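Local coordinates for IscA (Thermosynechococcus elongatus, PDB 1X0G), which binds a [2Fe-2S] cluster and serves as a scaffold for iron-sulphur cluster biosynthesis, at the interface of chains A and B and the interface of chains C and B. Numbering follows the deposited sequence. Chains: chain A/B/C, IscA.

Contact 1: the interface of chains A and B. Residues chain A 45-47, 49-50, 54, 65; chain B 27-29.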
loop_
_atom_site.group_PDB
_atom_site.type_symbol
_atom_site.label_atom_id
_atom_site.label_comp_id
_atom_site.label_asym_id
_atom_site.label_seq_id
_atom_site.Cartn_x
_atom_site.Cartn_y
_atom_site.Cartn_z
ATOM N N ALA A 45 19.872 7.932 -3.204
ATOM C CA ALA A 45 21.170 8.537 -2.761
ATOM C C ALA A 45 22.028 8.780 -3.992
ATOM O O ALA A 45 21.844 8.122 -4.979
ATOM C CB ALA A 45 21.959 7.615 -1.818
ATOM N N LEU A 46 22.983 9.707 -3.928
ATOM C CA LEU A 46 23.877 9.878 -5.018
ATOM C C LEU A 46 25.272 9.490 -4.647
ATOM O O LEU A 46 26.041 10.303 -4.313
ATOM C CB LEU A 46 23.845 11.295 -5.512
ATOM C CG LEU A 46 22.527 12.023 -5.758
ATOM C CD1 LEU A 46 22.835 13.362 -6.482
ATOM C CD2 LEU A 46 21.634 11.213 -6.558
ATOM N N VAL A 47 25.593 8.228 -4.731
ATOM C CA VAL A 47 26.925 7.743 -4.487
ATOM C C VAL A 47 27.867 7.990 -5.632
ATOM O O VAL A 47 27.456 8.363 -6.727
ATOM C CB VAL A 47 26.901 6.265 -4.277
ATOM C CG1 VAL A 47 26.405 6.030 -2.920
ATOM C CG2 VAL A 47 25.928 5.616 -5.238
ATOM N N GLU A 49 29.811 5.448 -6.420
ATOM C CA GLU A 49 29.951 4.077 -6.951
ATOM C C GLU A 49 28.717 3.269 -6.673
ATOM O O GLU A 49 27.968 3.594 -5.736
ATOM C CB GLU A 49 31.099 3.336 -6.280
ATOM C CG GLU A 49 32.448 3.871 -6.620
ATOM C CD GLU A 49 33.536 2.842 -6.464
ATOM O OE1 GLU A 49 33.377 1.911 -5.651
ATOM O OE2 GLU A 49 34.576 2.977 -7.156
ATOM N N PRO A 50 28.510 2.205 -7.465
ATOM C CA PRO A 50 27.594 1.136 -7.112
ATOM C C PRO A 50 28.291 0.178 -6.147
ATOM O O PRO A 50 29.536 0.101 -6.131
ATOM C CB PRO A 50 27.398 0.428 -8.463
ATOM C CG PRO A 50 28.741 0.556 -9.139
ATOM C CD PRO A 50 29.165 1.964 -8.769
ATOM N N ASP A 54 24.873 -4.341 -7.105
ATOM C CA ASP A 54 23.680 -3.678 -7.577
ATOM C C ASP A 54 23.316 -3.969 -9.042
ATOM O O ASP A 54 24.129 -4.339 -9.851
ATOM C CB ASP A 54 23.806 -2.170 -7.408
ATOM C CG ASP A 54 23.973 -1.747 -5.961
ATOM O OD1 ASP A 54 23.301 -2.393 -5.073
ATOM O OD2 ASP A 54 24.777 -0.770 -5.728
ATOM N N ALA A 65 21.448 2.509 -9.781
ATOM C CA ALA A 65 21.789 1.256 -9.148
ATOM C C ALA A 65 20.704 0.856 -8.154
ATOM O O ALA A 65 20.072 1.677 -7.542
ATOM C CB ALA A 65 23.137 1.317 -8.500
ATOM N N ILE B 27 25.938 8.750 -10.163
ATOM C CA ILE B 27 25.131 7.528 -9.870
ATOM C C ILE B 27 24.121 7.589 -8.790
ATOM O O ILE B 27 24.448 7.689 -7.616
ATOM C CB ILE B 27 25.875 6.149 -9.918
ATOM C CG1 ILE B 27 25.539 5.288 -8.722
ATOM C CG2 ILE B 27 27.393 6.274 -10.127
ATOM C CD1 ILE B 27 25.922 3.869 -8.965
ATOM N N LEU B 28 22.865 7.527 -9.210
ATOM C CA LEU B 28 21.712 7.372 -8.305
ATOM C C LEU B 28 21.489 5.936 -7.708
ATOM O O LEU B 28 21.271 5.010 -8.458
ATOM C CB LEU B 28 20.441 7.796 -9.046
ATOM C CG LEU B 28 19.138 7.263 -8.461
ATOM C CD1 LEU B 28 19.110 7.771 -7.048
ATOM C CD2 LEU B 28 17.938 7.807 -9.177
ATOM N N ARG B 29 21.513 5.756 -6.390
ATOM C CA ARG B 29 21.359 4.434 -5.850
ATOM C C ARG B 29 20.092 4.349 -5.019
ATOM O O ARG B 29 19.778 5.302 -4.282
ATOM C CB ARG B 29 22.544 4.063 -5.032
ATOM C CG ARG B 29 22.428 2.751 -4.362
ATOM C CD ARG B 29 23.832 2.402 -3.986
ATOM N NE ARG B 29 23.963 1.003 -3.658
ATOM C CZ ARG B 29 23.384 0.358 -2.637
ATOM N NH1 ARG B 29 22.561 0.947 -1.758
ATOM N NH2 ARG B 29 23.600 -0.943 -2.538
#
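B:Arg29 reaches across to A:Asp54 with its side chain stretched out from CG to NE, and the two side chains meet at about a right angle. The NE of the guanidinium bonds to carboxylate oxygen OD2 at 2.8 Å, a salt bridge that meets OD2 on its syn side. It is not a flat two-pronged pair: the carboxylate and guanidinium planes are turned 58° apart, and NE lies well out of the carboxylate plane. The second link, from NH2 to OD1, is bent and weak. CG of B:Arg29 stands anti to the backbone N (chi1 176°), which carries the chain away from its own strand towards the aspartate. On the way its CB passes 3.7 Å from CG2 of A:Val47.

That same methyl, CG2 of A:Val47, packs 3.5 Å from CG1 of B:Ile27, so one branch of the valine touches both B:Ile27, just before the strand, and B:Arg29 within it. The tip of the isoleucine, CD1, rests against apolar atoms, 3.7 Å from CA of A:Pro50 and 3.8 Å from CB of A:Ala65; the proline and isoleucine side chains cross nearly perpendicular. B:Leu28 turns to the opposite face, where its CD1 lies 3.4 Å from the carbonyl O of A:Ala45.

Backbone bonds hold the side chains in register. The N and O of B:Arg29 pair with the O and N of A:Ala45 in antiparallel fashion, and the N of A:Ala65 donates to the O of B:Leu28 at 2.8 Å. The start of B strand 28-47 is thus slotted between the end of A strand 27-46, which runs antiparallel to it, and A strand 62-66, which runs parallel. This exchange of strands, repeated with the chains reversed, is in keeping with the domain swapping described for this protein, and probably ties chains A and B together.

Contact 2: the interface of chains C and B. Residues chain C 41, 103, 105; chain B 102, 104-105.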
loop_
_atom_site.group_PDB
_atom_site.type_symbol
_atom_site.label_atom_id
_atom_site.label_comp_id
_atom_site.label_asym_id
_atom_site.label_seq_id
_atom_site.Cartn_x
_atom_site.Cartn_y
_atom_site.Cartn_z
ATOM N N ARG C 41 -0.758 12.568 2.433
ATOM C CA ARG C 41 -0.338 13.906 2.185
ATOM C C ARG C 41 -1.528 14.579 1.510
ATOM O O ARG C 41 -2.163 13.984 0.627
ATOM C CB ARG C 41 0.879 13.916 1.303
ATOM C CG ARG C 41 1.685 15.244 1.219
ATOM C CD ARG C 41 1.904 15.470 -0.287
ATOM N NE ARG C 41 2.350 16.780 -0.766
ATOM C CZ ARG C 41 3.520 17.283 -0.417
ATOM N NH1 ARG C 41 4.302 16.583 0.415
ATOM N NH2 ARG C 41 3.902 18.473 -0.889
ATOM N N CYS C 103 6.431 18.973 8.558
ATOM C CA CYS C 103 6.016 20.180 7.793
ATOM C C CYS C 103 4.516 20.400 7.911
ATOM O O CYS C 103 4.006 21.455 7.593
ATOM C CB CYS C 103 6.423 20.079 6.306
ATOM S SG CYS C 103 5.396 18.928 5.395
ATOM N N MET C 105 2.327 18.654 6.154
ATOM C CA MET C 105 1.554 18.285 4.966
ATOM C C MET C 105 1.258 16.784 4.908
ATOM O O MET C 105 0.475 16.336 4.067
ATOM C CB MET C 105 2.262 18.737 3.723
ATOM C CG MET C 105 2.326 20.241 3.627
ATOM S SD MET C 105 3.232 20.770 2.150
ATOM C CE MET C 105 4.592 19.515 2.100
ATOM N N GLY B 102 6.322 11.938 -2.292
ATOM C CA GLY B 102 7.594 11.936 -1.541
ATOM C C GLY B 102 7.540 13.114 -0.616
ATOM O O GLY B 102 6.539 13.807 -0.541
ATOM N N GLY B 104 8.075 16.816 0.917
ATOM C CA GLY B 104 8.064 18.170 0.368
ATOM C C GLY B 104 9.274 18.964 0.845
ATOM O O GLY B 104 9.429 20.081 0.429
ATOM N N MET B 105 10.132 18.399 1.711
ATOM C CA MET B 105 11.141 19.209 2.362
ATOM C C MET B 105 12.547 19.042 1.847
ATOM O O MET B 105 12.907 17.980 1.383
ATOM C CB MET B 105 11.248 18.859 3.831
ATOM C CG MET B 105 10.066 19.232 4.746
ATOM S SD MET B 105 9.175 20.771 4.422
ATOM C CE MET B 105 7.965 20.051 3.293
#
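The loop of chain C that carries C:Cys103 and C:Met105, with C:Arg41 from strand 40-46 at its margin, meets the corresponding loop of chain B, residues 102-105. The heart of the contact is a sulphur-rich, apolar touch. B:Met105 bends at chi2 (-36°) and again at chi3, which folds its thioether and methyl over the side chain of C:Cys103. Its SD and CE both lie 3.4 Å from CB of the cysteine, and CE is also 3.5 Å from the cysteine SG, so the methionine tip lies alongside the CB-SG bond. C:Met105 comes to the same spot tip to tip: its methyl CE stands 3.6 Å from CE of B:Met105, the two chains crossing obliquely.

SG of C:Cys103 is also gripped from within its own loop, accepting a fairly straight hydrogen bond from the backbone N of C:Met105 at 3.2 Å. An alanine in place of C:Cys103 takes away SG, and would probably leave the N-H of C:Met105 without its sulphur mate, open a gap beside the B:Met105 methyl and cost the cluster a ligand. At the margin, NH1 of C:Arg41 approaches the carbonyl O of B:Gly102 only to 3.7 Å, beyond bonding reach, so the patch relies on packing.

The two loops are not folded alike: the backbone at Met105 has psi near -7° in chain C but 154° in chain B, in keeping with an interface that is not an exact two-fold. B:Gly104, like Cys103 a cluster-site residue, lies in the contact itself. In chain A the last strand is 99-101, so the equivalent segment comes just after it, near the C-terminal end of the fold, where the asymmetric dimer probably holds its cluster.

The centres of the C-alpha atoms of contact 1 and contact 2 lie about 24 Å apart, and the contacts share no residue, but both draw on chain B. In contact 1 chain B supplies the start of its long strand 28-47; in contact 2 it supplies the C-terminal cysteine loop. The first is a two-fold, strand-exchanging union, whereas the second is a patch of an interface without exact two-fold symmetry. Chain B therefore links A to C, consistent with the tetrameric assembly: contact 2, lined by cluster-site residues, probably belongs to the asymmetric cluster-binding dimer, while contact 1 probably joins such dimers into the tetramer.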